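Local coordinates for protein restriction endonuclease PacI (Pseudomonas alcaligenes, PDB 3M7K) that cleaves DNA at a rare eight-base-pair target site, as an HNH restriction endonuclease with a beta-beta-alpha-metal active site, at residues A53-G56 / Q60-C63; G64-S69 / K134-R139; G90-D95 / R114-I119; F110-I115 / S123-L128. All blocks are in the same frame, centred on the assembly; numbering follows the deposited sequence.

Interaction 1: A53-G56 / Q60-C63; sequences AWYG and QRHC. With ZN (zinc ion), chain D.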
# COMPACT_ATOMS: atom_id res chain seq x y z
N ALA A 53 19.36 -11.39 18.11
CA ALA A 53 20.18 -12.25 17.25
C ALA A 53 19.57 -12.37 15.86
O ALA A 53 20.28 -12.39 14.86
CB ALA A 53 20.37 -13.65 17.87
N TRP A 54 18.24 -12.47 15.81
CA TRP A 54 17.51 -12.56 14.55
C TRP A 54 17.67 -11.25 13.76
O TRP A 54 17.89 -11.29 12.54
CB TRP A 54 16.04 -12.88 14.84
CG TRP A 54 15.16 -13.00 13.62
CD1 TRP A 54 14.91 -14.14 12.88
CD2 TRP A 54 14.42 -11.95 13.01
NE1 TRP A 54 14.06 -13.85 11.84
CE2 TRP A 54 13.74 -12.51 11.90
CE3 TRP A 54 14.26 -10.58 13.29
CZ2 TRP A 54 12.91 -11.74 11.06
CZ3 TRP A 54 13.43 -9.82 12.45
CH2 TRP A 54 12.76 -10.41 11.36
N TYR A 55 17.62 -10.12 14.46
CA TYR A 55 17.61 -8.80 13.81
C TYR A 55 18.99 -8.47 13.23
O TYR A 55 19.10 -7.68 12.28
CB TYR A 55 17.15 -7.71 14.79
CG TYR A 55 16.68 -6.40 14.15
CD1 TYR A 55 17.28 -5.18 14.50
CD2 TYR A 55 15.63 -6.37 13.23
CE1 TYR A 55 16.84 -3.97 13.94
CE2 TYR A 55 15.20 -5.16 12.65
CZ TYR A 55 15.81 -3.96 13.02
OH TYR A 55 15.40 -2.78 12.47
N GLY A 56 20.02 -9.06 13.82
CA GLY A 56 21.39 -8.83 13.39
C GLY A 56 21.80 -7.37 13.42
O GLY A 56 21.40 -6.58 14.29
N GLN A 60 23.82 -5.73 7.41
CA GLN A 60 23.35 -7.01 6.89
C GLN A 60 21.86 -7.03 6.58
O GLN A 60 21.38 -7.93 5.90
CB GLN A 60 23.72 -8.16 7.84
CG GLN A 60 25.21 -8.22 8.20
CD GLN A 60 26.09 -8.02 6.98
OE1 GLN A 60 26.83 -7.03 6.88
NE2 GLN A 60 25.99 -8.97 6.04
N ARG A 61 21.13 -6.04 7.07
CA ARG A 61 19.66 -6.02 6.92
C ARG A 61 19.19 -5.56 5.53
O ARG A 61 19.55 -4.47 5.08
CB ARG A 61 19.00 -5.18 8.02
CG ARG A 61 19.02 -5.86 9.39
CD ARG A 61 18.06 -5.19 10.36
NE ARG A 61 18.52 -3.86 10.80
CZ ARG A 61 19.34 -3.64 11.83
NH1 ARG A 61 19.87 -4.67 12.51
NH2 ARG A 61 19.66 -2.39 12.17
N HIS A 62 18.38 -6.39 4.88
CA HIS A 62 17.76 -6.06 3.59
C HIS A 62 16.33 -6.53 3.67
O HIS A 62 16.04 -7.55 4.32
CB HIS A 62 18.43 -6.82 2.43
CG HIS A 62 19.84 -6.41 2.15
ND1 HIS A 62 20.92 -6.90 2.87
CD2 HIS A 62 20.37 -5.57 1.23
CE1 HIS A 62 22.03 -6.36 2.42
NE2 HIS A 62 21.73 -5.55 1.42
N CYS A 63 15.43 -5.81 3.02
CA CYS A 63 14.03 -6.19 3.00
C CYS A 63 13.90 -7.52 2.27
O CYS A 63 14.47 -7.69 1.19
CB CYS A 63 13.22 -5.11 2.28
SG CYS A 63 11.49 -5.58 1.92
ZN ZN D . 10.81 -3.63 0.68

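Interaction 2: G64-S69 / K134-R139; sequences GYCGIS and KAWHGR. With ZN (zinc ion), chain D.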
# COMPACT_ATOMS: atom_id res chain seq x y z
N GLY A 64 13.17 -8.45 2.86
CA GLY A 64 13.00 -9.79 2.30
C GLY A 64 12.07 -9.88 1.09
O GLY A 64 11.94 -10.95 0.49
N TYR A 65 11.42 -8.77 0.74
CA TYR A 65 10.59 -8.70 -0.46
C TYR A 65 11.26 -7.95 -1.59
O TYR A 65 11.36 -8.50 -2.69
CB TYR A 65 9.21 -8.10 -0.17
CG TYR A 65 8.43 -8.97 0.77
CD1 TYR A 65 8.11 -8.53 2.06
CD2 TYR A 65 8.06 -10.27 0.38
CE1 TYR A 65 7.39 -9.35 2.93
CE2 TYR A 65 7.36 -11.10 1.25
CZ TYR A 65 7.03 -10.63 2.51
OH TYR A 65 6.34 -11.46 3.35
N CYS A 66 11.70 -6.71 -1.35
CA CYS A 66 12.27 -5.90 -2.44
C CYS A 66 13.79 -5.88 -2.47
O CYS A 66 14.38 -5.39 -3.43
CB CYS A 66 11.75 -4.46 -2.39
SG CYS A 66 12.37 -3.49 -0.98
N GLY A 67 14.43 -6.35 -1.40
CA GLY A 67 15.89 -6.45 -1.36
C GLY A 67 16.57 -5.15 -0.98
O GLY A 67 17.79 -5.09 -0.90
N ILE A 68 15.82 -4.09 -0.72
CA ILE A 68 16.48 -2.83 -0.40
C ILE A 68 17.27 -2.97 0.92
O ILE A 68 16.81 -3.65 1.84
CB ILE A 68 15.49 -1.65 -0.35
CG1 ILE A 68 16.27 -0.32 -0.45
CG2 ILE A 68 14.61 -1.70 0.93
CD1 ILE A 68 15.41 0.85 -0.76
N SER A 69 18.45 -2.35 0.98
CA SER A 69 19.27 -2.38 2.19
C SER A 69 18.69 -1.36 3.17
O SER A 69 17.96 -0.43 2.77
CB SER A 69 20.72 -2.01 1.87
OG SER A 69 20.80 -0.65 1.48
N LYS A 134 12.77 -3.36 -8.89
CA LYS A 134 13.07 -2.73 -10.20
C LYS A 134 12.92 -1.21 -10.11
O LYS A 134 13.73 -0.48 -10.68
CB LYS A 134 12.22 -3.31 -11.33
CG LYS A 134 12.53 -4.76 -11.62
CD LYS A 134 11.43 -5.43 -12.41
CE LYS A 134 11.95 -6.71 -13.06
NZ LYS A 134 10.91 -7.35 -13.92
N ALA A 135 11.90 -0.74 -9.39
CA ALA A 135 11.77 0.70 -9.12
C ALA A 135 13.02 1.27 -8.42
O ALA A 135 13.54 2.32 -8.83
CB ALA A 135 10.51 1.03 -8.32
N TRP A 136 13.50 0.58 -7.39
CA TRP A 136 14.69 1.04 -6.66
C TRP A 136 15.91 1.04 -7.58
O TRP A 136 16.61 2.06 -7.68
CB TRP A 136 14.97 0.19 -5.41
CG TRP A 136 13.82 0.04 -4.38
CD1 TRP A 136 13.62 -1.03 -3.55
CD2 TRP A 136 12.78 0.98 -4.07
NE1 TRP A 136 12.52 -0.82 -2.76
CE2 TRP A 136 11.98 0.40 -3.05
CE3 TRP A 136 12.43 2.25 -4.55
CZ2 TRP A 136 10.85 1.04 -2.51
CZ3 TRP A 136 11.31 2.90 -4.01
CH2 TRP A 136 10.53 2.29 -3.00
N HIS A 137 16.16 -0.10 -8.23
CA HIS A 137 17.31 -0.22 -9.13
C HIS A 137 17.23 0.82 -10.24
O HIS A 137 18.27 1.32 -10.70
CB HIS A 137 17.42 -1.64 -9.70
CG HIS A 137 17.82 -2.67 -8.69
ND1 HIS A 137 17.38 -3.97 -8.75
CD2 HIS A 137 18.61 -2.58 -7.59
CE1 HIS A 137 17.89 -4.65 -7.73
NE2 HIS A 137 18.64 -3.82 -7.01
N GLY A 138 16.01 1.14 -10.65
CA GLY A 138 15.77 2.21 -11.63
C GLY A 138 16.13 3.59 -11.09
O GLY A 138 16.55 4.47 -11.85
N ARG A 139 15.98 3.79 -9.79
CA ARG A 139 16.34 5.07 -9.16
C ARG A 139 17.82 5.15 -8.74
O ARG A 139 18.28 6.19 -8.27
CB ARG A 139 15.45 5.32 -7.93
CG ARG A 139 13.97 5.53 -8.28
CD ARG A 139 13.19 5.87 -7.05
NE ARG A 139 11.75 5.78 -7.24
CZ ARG A 139 10.86 6.13 -6.31
NH1 ARG A 139 11.28 6.58 -5.14
NH2 ARG A 139 9.56 6.00 -6.54
ZN ZN D . 10.81 -3.63 0.68

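Interaction 3: G90-D95 / R114-I119; sequences GVDRSD and RIKSNI. With MG (magnesium ion), chain F; nucleotides of chain B; nucleotides of chain C.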
# COMPACT_ATOMS: atom_id res chain seq x y z
N GLY A 90 11.72 -3.13 9.33
CA GLY A 90 10.81 -3.70 10.31
C GLY A 90 10.54 -5.17 10.08
O GLY A 90 11.25 -5.84 9.33
N VAL A 91 9.49 -5.66 10.72
CA VAL A 91 9.21 -7.10 10.74
C VAL A 91 7.82 -7.41 10.18
O VAL A 91 6.83 -6.88 10.67
CB VAL A 91 9.31 -7.65 12.19
CG1 VAL A 91 9.08 -9.16 12.20
CG2 VAL A 91 10.67 -7.32 12.83
N ASP A 92 7.77 -8.24 9.14
CA ASP A 92 6.52 -8.72 8.56
C ASP A 92 6.14 -10.06 9.19
O ASP A 92 6.96 -10.98 9.24
CB ASP A 92 6.67 -8.94 7.05
CG ASP A 92 5.46 -9.63 6.44
OD1 ASP A 92 4.34 -9.19 6.74
OD2 ASP A 92 5.64 -10.61 5.65
N ARG A 93 4.91 -10.16 9.66
CA ARG A 93 4.31 -11.45 10.01
C ARG A 93 3.85 -12.06 8.69
O ARG A 93 2.80 -11.68 8.14
CB ARG A 93 3.15 -11.22 10.98
CG ARG A 93 3.57 -10.48 12.27
CD ARG A 93 2.35 -10.04 13.12
NE ARG A 93 1.55 -8.97 12.49
CZ ARG A 93 0.41 -9.18 11.83
NH1 ARG A 93 -0.09 -10.40 11.72
NH2 ARG A 93 -0.25 -8.16 11.29
N SER A 94 4.69 -12.94 8.14
CA SER A 94 4.49 -13.59 6.83
C SER A 94 3.04 -13.95 6.59
O SER A 94 2.41 -13.50 5.64
CB SER A 94 5.29 -14.91 6.76
OG SER A 94 6.49 -14.69 6.06
N ASP A 95 2.54 -14.80 7.46
CA ASP A 95 1.14 -15.16 7.48
C ASP A 95 0.51 -14.12 8.38
O ASP A 95 0.77 -14.08 9.59
CB ASP A 95 0.97 -16.59 8.03
CG ASP A 95 -0.48 -17.04 8.05
OD1 ASP A 95 -1.36 -16.19 7.79
OD2 ASP A 95 -0.74 -18.22 8.35
N ARG A 114 3.59 -2.25 4.32
CA ARG A 114 2.27 -1.61 4.14
C ARG A 114 1.59 -2.10 2.87
O ARG A 114 0.37 -2.29 2.85
CB ARG A 114 2.39 -0.10 4.08
CG ARG A 114 2.48 0.49 5.49
CD ARG A 114 2.10 1.90 5.40
NE ARG A 114 1.84 2.56 6.66
CZ ARG A 114 2.24 3.81 6.90
NH1 ARG A 114 2.99 4.45 5.99
NH2 ARG A 114 1.93 4.43 8.04
N ILE A 115 2.37 -2.28 1.81
CA ILE A 115 1.80 -2.82 0.55
C ILE A 115 1.17 -4.19 0.73
O ILE A 115 -0.01 -4.40 0.35
CB ILE A 115 2.86 -2.79 -0.59
CG1 ILE A 115 3.13 -1.32 -0.94
CG2 ILE A 115 2.37 -3.60 -1.82
CD1 ILE A 115 4.31 -1.10 -1.91
N LYS A 116 1.93 -5.10 1.32
CA LYS A 116 1.46 -6.45 1.57
C LYS A 116 0.21 -6.38 2.44
O LYS A 116 -0.78 -7.08 2.17
CB LYS A 116 2.56 -7.28 2.27
CG LYS A 116 2.18 -8.73 2.57
CD LYS A 116 3.40 -9.52 3.16
CE LYS A 116 2.96 -10.86 3.79
NZ LYS A 116 2.39 -10.70 5.18
N SER A 117 0.24 -5.51 3.46
CA SER A 117 -0.89 -5.28 4.38
C SER A 117 -1.41 -6.66 4.82
O SER A 117 -0.61 -7.52 5.19
CB SER A 117 -2.01 -4.46 3.71
OG SER A 117 -3.03 -4.13 4.65
N ASN A 118 -2.73 -6.87 4.79
CA ASN A 118 -3.27 -8.22 4.95
C ASN A 118 -3.93 -8.68 3.65
O ASN A 118 -4.77 -9.58 3.65
CB ASN A 118 -4.26 -8.31 6.12
CG ASN A 118 -5.55 -7.54 5.87
OD1 ASN A 118 -5.63 -6.67 4.98
ND2 ASN A 118 -6.58 -7.83 6.67
N ILE A 119 -3.51 -8.09 2.55
CA ILE A 119 -4.07 -8.40 1.24
C ILE A 119 -3.37 -9.60 0.60
O ILE A 119 -4.02 -10.57 0.20
CB ILE A 119 -3.91 -7.17 0.29
CG1 ILE A 119 -4.71 -5.99 0.81
CG2 ILE A 119 -4.39 -7.51 -1.13
CD1 ILE A 119 -4.36 -4.65 0.11
MG MG F . 3.18 -7.37 7.74
P DA B 8 -1.93 8.35 8.70
OP1 DA B 8 -2.25 9.79 8.62
OP2 DA B 8 -2.94 7.32 8.31
O5' DA B 8 -0.61 8.07 7.83
C5' DA B 8 0.61 8.76 8.09
C4' DA B 8 1.24 9.13 6.77
O4' DA B 8 1.56 7.90 6.06
C3' DA B 8 0.35 9.93 5.84
O3' DA B 8 1.19 10.90 5.21
C2' DA B 8 -0.17 8.87 4.85
C1' DA B 8 1.01 7.92 4.76
N9 DA B 8 0.64 6.53 4.46
C8 DA B 8 -0.15 5.74 5.26
N7 DA B 8 -0.34 4.53 4.78
C5 DA B 8 0.38 4.52 3.59
C6 DA B 8 0.54 3.50 2.64
N6 DA B 8 -0.03 2.27 2.78
N1 DA B 8 1.29 3.80 1.54
C2 DA B 8 1.86 5.03 1.43
N3 DA B 8 1.75 6.06 2.29
C4 DA B 8 0.99 5.74 3.36
P DA C 9 -8.70 -2.59 9.24
OP1 DA C 9 -9.72 -3.65 9.20
OP2 DA C 9 -8.49 -1.72 10.41
O5' DA C 9 -7.29 -3.27 8.94
C5' DA C 9 -7.08 -4.20 7.86
C4' DA C 9 -5.58 -4.39 7.69
O4' DA C 9 -5.04 -3.14 7.19
C3' DA C 9 -4.81 -4.73 8.97
O3' DA C 9 -3.95 -5.85 8.72
C2' DA C 9 -3.97 -3.49 9.26
C1' DA C 9 -3.82 -2.90 7.86
N9 DA C 9 -3.57 -1.47 7.81
C8 DA C 9 -3.94 -0.49 8.69
N7 DA C 9 -3.53 0.71 8.32
C5 DA C 9 -2.84 0.50 7.14
C6 DA C 9 -2.15 1.36 6.26
N6 DA C 9 -2.06 2.68 6.45
N1 DA C 9 -1.56 0.82 5.15
C2 DA C 9 -1.65 -0.51 4.96
N3 DA C 9 -2.29 -1.40 5.73
C4 DA C 9 -2.85 -0.84 6.81
P DT C 10 -2.87 -6.38 9.77
OP1 DT C 10 -2.56 -7.78 9.39
OP2 DT C 10 -3.29 -6.00 11.14
O5' DT C 10 -1.59 -5.48 9.43
C5' DT C 10 -0.88 -5.73 8.23
C4' DT C 10 0.15 -4.65 7.96
O4' DT C 10 -0.54 -3.38 7.88
C3' DT C 10 1.20 -4.40 9.03
O3' DT C 10 2.21 -5.41 9.01
C2' DT C 10 1.71 -3.02 8.60
C1' DT C 10 0.40 -2.35 8.12
N1 DT C 10 -0.24 -1.45 9.17
C2 DT C 10 -0.05 -0.07 9.05
O2 DT C 10 0.60 0.42 8.14
N3 DT C 10 -0.63 0.70 10.02
C4 DT C 10 -1.37 0.22 11.10
O4 DT C 10 -1.87 0.99 11.94
C5 DT C 10 -1.52 -1.22 11.17
C7 DT C 10 -2.30 -1.87 12.30
C6 DT C 10 -0.95 -1.98 10.22
O HOH W 1 1.79 -9.10 8.38
O HOH W 2 1.96 -6.84 5.78

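Interaction 4: F110-I115 / S123-L128; sequences FICNRI and SEMDVL. With NA (sodium ion), chain N; ZN (zinc ion), chain D; MG (magnesium ion), chain F; nucleotides of chain B.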
# COMPACT_ATOMS: atom_id res chain seq x y z
N PHE A 110 9.27 -0.67 5.47
CA PHE A 110 7.91 -0.19 5.76
C PHE A 110 7.05 -0.02 4.51
O PHE A 110 5.81 -0.12 4.57
CB PHE A 110 7.97 1.11 6.56
CG PHE A 110 6.70 1.46 7.31
CD1 PHE A 110 5.92 0.46 7.91
CD2 PHE A 110 6.30 2.79 7.44
CE1 PHE A 110 4.76 0.77 8.60
CE2 PHE A 110 5.14 3.14 8.17
CZ PHE A 110 4.37 2.12 8.76
N ILE A 111 7.70 0.23 3.37
CA ILE A 111 6.95 0.31 2.10
C ILE A 111 6.34 -1.06 1.75
O ILE A 111 5.13 -1.15 1.49
CB ILE A 111 7.80 0.91 0.94
CG1 ILE A 111 7.96 2.43 1.15
CG2 ILE A 111 7.14 0.62 -0.43
CD1 ILE A 111 8.89 3.17 0.13
N CYS A 112 7.15 -2.12 1.75
CA CYS A 112 6.62 -3.44 1.40
C CYS A 112 5.66 -3.94 2.47
O CYS A 112 4.67 -4.61 2.16
CB CYS A 112 7.76 -4.45 1.22
SG CYS A 112 8.73 -4.14 -0.27
N ASN A 113 5.97 -3.66 3.72
CA ASN A 113 5.10 -4.11 4.81
C ASN A 113 3.68 -3.56 4.62
O ASN A 113 2.69 -4.29 4.77
CB ASN A 113 5.67 -3.73 6.21
CG ASN A 113 5.49 -4.85 7.24
OD1 ASN A 113 4.78 -5.85 6.99
ND2 ASN A 113 6.13 -4.71 8.38
N ARG A 114 3.59 -2.25 4.32
CA ARG A 114 2.27 -1.61 4.14
C ARG A 114 1.59 -2.10 2.87
O ARG A 114 0.37 -2.29 2.85
CB ARG A 114 2.39 -0.10 4.08
CG ARG A 114 2.48 0.49 5.49
CD ARG A 114 2.10 1.90 5.40
NE ARG A 114 1.84 2.56 6.66
CZ ARG A 114 2.24 3.81 6.90
NH1 ARG A 114 2.99 4.45 5.99
NH2 ARG A 114 1.93 4.43 8.04
N ILE A 115 2.37 -2.28 1.81
CA ILE A 115 1.80 -2.82 0.55
C ILE A 115 1.17 -4.19 0.73
O ILE A 115 -0.01 -4.40 0.35
CB ILE A 115 2.86 -2.79 -0.59
CG1 ILE A 115 3.13 -1.32 -0.94
CG2 ILE A 115 2.37 -3.60 -1.82
CD1 ILE A 115 4.31 -1.10 -1.91
N SER A 123 4.05 -15.34 -0.67
CA SER A 123 4.32 -15.78 -2.03
C SER A 123 3.94 -14.72 -3.06
O SER A 123 4.73 -14.37 -3.94
CB SER A 123 3.57 -17.07 -2.33
OG SER A 123 3.95 -17.54 -3.60
N GLU A 124 2.71 -14.20 -2.96
CA GLU A 124 2.26 -13.11 -3.83
C GLU A 124 3.17 -11.90 -3.66
O GLU A 124 3.54 -11.25 -4.64
CB GLU A 124 0.80 -12.74 -3.55
CG GLU A 124 -0.22 -13.74 -4.13
CD GLU A 124 -1.61 -13.60 -3.55
OE1 GLU A 124 -1.80 -12.87 -2.54
OE2 GLU A 124 -2.53 -14.24 -4.09
N MET A 125 3.53 -11.60 -2.42
CA MET A 125 4.35 -10.42 -2.15
C MET A 125 5.80 -10.57 -2.65
O MET A 125 6.46 -9.57 -3.00
CB MET A 125 4.33 -10.05 -0.65
CG MET A 125 4.92 -8.65 -0.39
SD MET A 125 3.97 -7.28 -1.14
CE MET A 125 5.19 -5.95 -1.16
N ASP A 126 6.31 -11.81 -2.66
CA ASP A 126 7.61 -12.08 -3.30
C ASP A 126 7.62 -11.48 -4.70
O ASP A 126 8.60 -10.85 -5.11
CB ASP A 126 7.89 -13.59 -3.39
CG ASP A 126 8.39 -14.17 -2.09
OD1 ASP A 126 8.85 -13.39 -1.22
OD2 ASP A 126 8.30 -15.39 -1.92
N VAL A 127 6.52 -11.69 -5.42
CA VAL A 127 6.36 -11.23 -6.80
C VAL A 127 6.28 -9.69 -6.88
O VAL A 127 6.96 -9.08 -7.72
CB VAL A 127 5.16 -11.93 -7.50
CG1 VAL A 127 5.16 -11.64 -8.99
CG2 VAL A 127 5.25 -13.45 -7.30
N LEU A 128 5.44 -9.07 -6.04
CA LEU A 128 5.41 -7.61 -5.95
C LEU A 128 6.79 -7.05 -5.59
O LEU A 128 7.22 -6.03 -6.14
CB LEU A 128 4.38 -7.12 -4.91
CG LEU A 128 2.92 -7.05 -5.36
CD1 LEU A 128 2.33 -8.43 -5.60
CD2 LEU A 128 2.09 -6.30 -4.35
NA NA N . 7.49 -9.58 -10.57
ZN ZN D . 10.81 -3.63 0.68
MG MG F . 3.18 -7.37 7.74
P DA B 8 -1.93 8.35 8.70
OP1 DA B 8 -2.25 9.79 8.62
OP2 DA B 8 -2.94 7.32 8.31
O5' DA B 8 -0.61 8.07 7.83
C5' DA B 8 0.61 8.76 8.09
C4' DA B 8 1.24 9.13 6.77
O4' DA B 8 1.56 7.90 6.06
C3' DA B 8 0.35 9.93 5.84
O3' DA B 8 1.19 10.90 5.21
C2' DA B 8 -0.17 8.87 4.85
C1' DA B 8 1.01 7.92 4.76
N9 DA B 8 0.64 6.53 4.46
C8 DA B 8 -0.15 5.74 5.26
N7 DA B 8 -0.34 4.53 4.78
C5 DA B 8 0.38 4.52 3.59
C6 DA B 8 0.54 3.50 2.64
N6 DA B 8 -0.03 2.27 2.78
N1 DA B 8 1.29 3.80 1.54
C2 DA B 8 1.86 5.03 1.43
N3 DA B 8 1.75 6.06 2.29
C4 DA B 8 0.99 5.74 3.36
O HOH W 2 1.96 -6.84 5.78
O HOH W 1 1.79 -9.10 8.38
O HOH W 3 5.77 -9.45 -12.90
O HOH W 4 8.98 -7.95 -12.04

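Interaction 1: A53-G56 / Q60-C63
Tyr-55 closes helix 48-55, Gly-56 leaves it with a positive phi of 56°, and after a short turn Arg-61 comes back alongside; the CA atoms of Gly-56 and Gln-60 are 7.0 Å apart. The contact is carried by Tyr-55 and Arg-61. The arginine chain starts toward the helix end and bends at chi3 (-71°), which lays the guanidinium flat over one face of the tyrosine ring. The two planes are only 11° apart, with centres 3.9 Å from each other. The stack is off-centre: CZ of Arg-61 sits 3.3 Å from CE1 of Tyr-55, near the rim of the ring. Over the middle of the same face lies CD of Arg-61, 3.7 Å from the ring centroid of Tyr-55, a CH-pi contact. NH1 of Arg-61 gives a nearly straight hydrogen bond, 3.1 Å long, to Tyr-55 O. The oxygen lies in the guanidinium plane, but NH1 stands above the carbonyl plane. Gly-56 O is also near that edge, 3.0 Å from NH1 of Arg-61. Outside the segments, NE and NH2 of Arg-61 form salt bridges to Glu-70 and Glu-15, and Tyr-55 OH bonds to Leu-89 O. One buried arginine thus ties the carbonyl end of a helix to two carboxylates. The stack and these bonds fix the guanidinium against the ring, and the two acids probably offset its charge.

Interaction 2: G64-S69 / K134-R139
Trp-136 meets Cys-66 with its pyrrole edge and Ile-68 with one ring face. Its CG lies anti to the carbonyl carbon (chi1 -56°), and this turns the indole out from helix 122-139 toward the zinc loop. NE1 of Trp-136 points at SG of Cys-66, 3.2 Å away, in a weak N-H...S hydrogen bond. The sulfur lies in the plane of the indole, so it is met edge-on and not over the face. SG of Cys-66 sits between its own backbone N and carbonyl carbon (chi1 70°). From there SG of Cys-66 binds zinc at 2.3 Å; it also accepts a hydrogen bond from Ile-68 N. Ile-68 is extended, with chi1 at -163°. Its CD1 is placed over the five-membered ring of Trp-136, 3.9 Å from the centroid, while CB of Ile-68 lies 3.8 Å from CD1 of Trp-136. The isoleucine chain crosses the indole at about a right angle. Ile-111 and Leu-76 also pack on Trp-136. A leucine in place of Trp-136 would probably leave the Cys-66 sulfur without its indole N-H donor and Ile-68 CD1 without a flat surface to rest on. The backbone N-H...S bond from Ile-68, two residues past Cys-66, fits a zinc knuckle. Cys-66 and Cys-63 form the CxxC half of a four-cysteine zinc site that Cys-109 and Cys-112 complete.

Interaction 3: G90-D95 / R114-I119
Lys-116 reaches Asp-92 with CG anti to its backbone N (chi1 -179°) and a straight chain that bends only at chi4 (-80°), turning NZ across the carboxylate. On Asp-92, chi1 of 171° points the acid at this amine. NZ of Lys-116 bonds to Asp-92 OD1 at 2.9 Å on the syn side; a longer, weak bond to OD2 completes the salt bridge. The same amine bonds to Ser-94 O, 2.8 Å from NZ of Lys-116, and weakly to Arg-93 O. OD1 of Asp-92 also binds magnesium at 2.4 Å, and its OD2 accepts a hydrogen bond from Tyr-65 OH. Lys-116 and Tyr-65 thus position the metal ligand from the second shell. Magnesium is further held by Asn-113, two waters and O3' of DT10 of chain C, 2.5 Å from the metal, as expected for a cleaved strand. One water donates to Arg-93 O, the other to Ser-117 O. Arg-93 NH2 grips OP1 of DT10 of chain C at 3.0 Å, and Ser-117 OG bonds to N3 of DA9 of chain C. Strand 90-93 pairs antiparallel with strand 105-108, and helix 110-116 follows; the salt bridge joins the first strand to the end of that helix in the beta-beta-alpha-metal fold.

Interaction 4: F110-I115 / S123-L128
Met-125 drives its methyl against Cys-112 and Ile-115, where the axes of the two helix segments pass 10.9 Å apart at 133°. This packing is apolar. A bend at chi2 (65°) carries CE of Met-125 to 3.7 Å from Ile-115 CG2, and the two side chains cross at about a right angle. CE of Met-125 also touches CB of Cys-112 at 3.8 Å. In the conformer described, Leu-128 adds CD2 against Ile-115 CG2. Metal bonds form a second group. Cys-112 SG turns to zinc, which Cys-63, Cys-66 and Cys-109 also bind. Asn-113 points away from helix 122-139 and binds magnesium through OD1 at 2.3 Å, while a magnesium-bound water donates to Asn-113 O. On the far helix, Val-127 O binds a sodium ion 2.9 Å away. DNA contacts make the third group. The Arg-114 guanidinium is sandwiched: CE2 of Phe-110 lies 3.2 Å above one face, and N7 of DA8 of chain B lies 3.3 Å from the opposite face. NE of Arg-114 bonds to a thymine O2. An alanine here would probably leave that thymine oxygen without its donor and open a gap between Phe-110 and the adenine. Helix 110-116 thus turns Arg-114 to the DNA, Asn-113 to magnesium and Cys-112 to zinc. Its Ile-115 rests on helix 122-139, including Ile-132 of the same chain; Phe-120 of the second subunit also packs on Ile-115.

Interaction 1 comes first along the chain and closes before the others open. Interaction 2 spans a long loop that encloses interactions 3 and 4. Those two are closest, with centres about 7 Å apart, and they share Arg-114 and Ile-115 of helix 110-116. Interaction 2 lies about 11 Å from interaction 4, centre to centre, and both use helix 122-139. The centre of interaction 1 is about 16 to 17 Å from those of the others. Zinc links interactions 1, 2 and 4, while magnesium links 3 and 4. Helix 110-116 therefore touches both metals. The zinc site probably keeps loop and helices in place around the magnesium centre at the DNA.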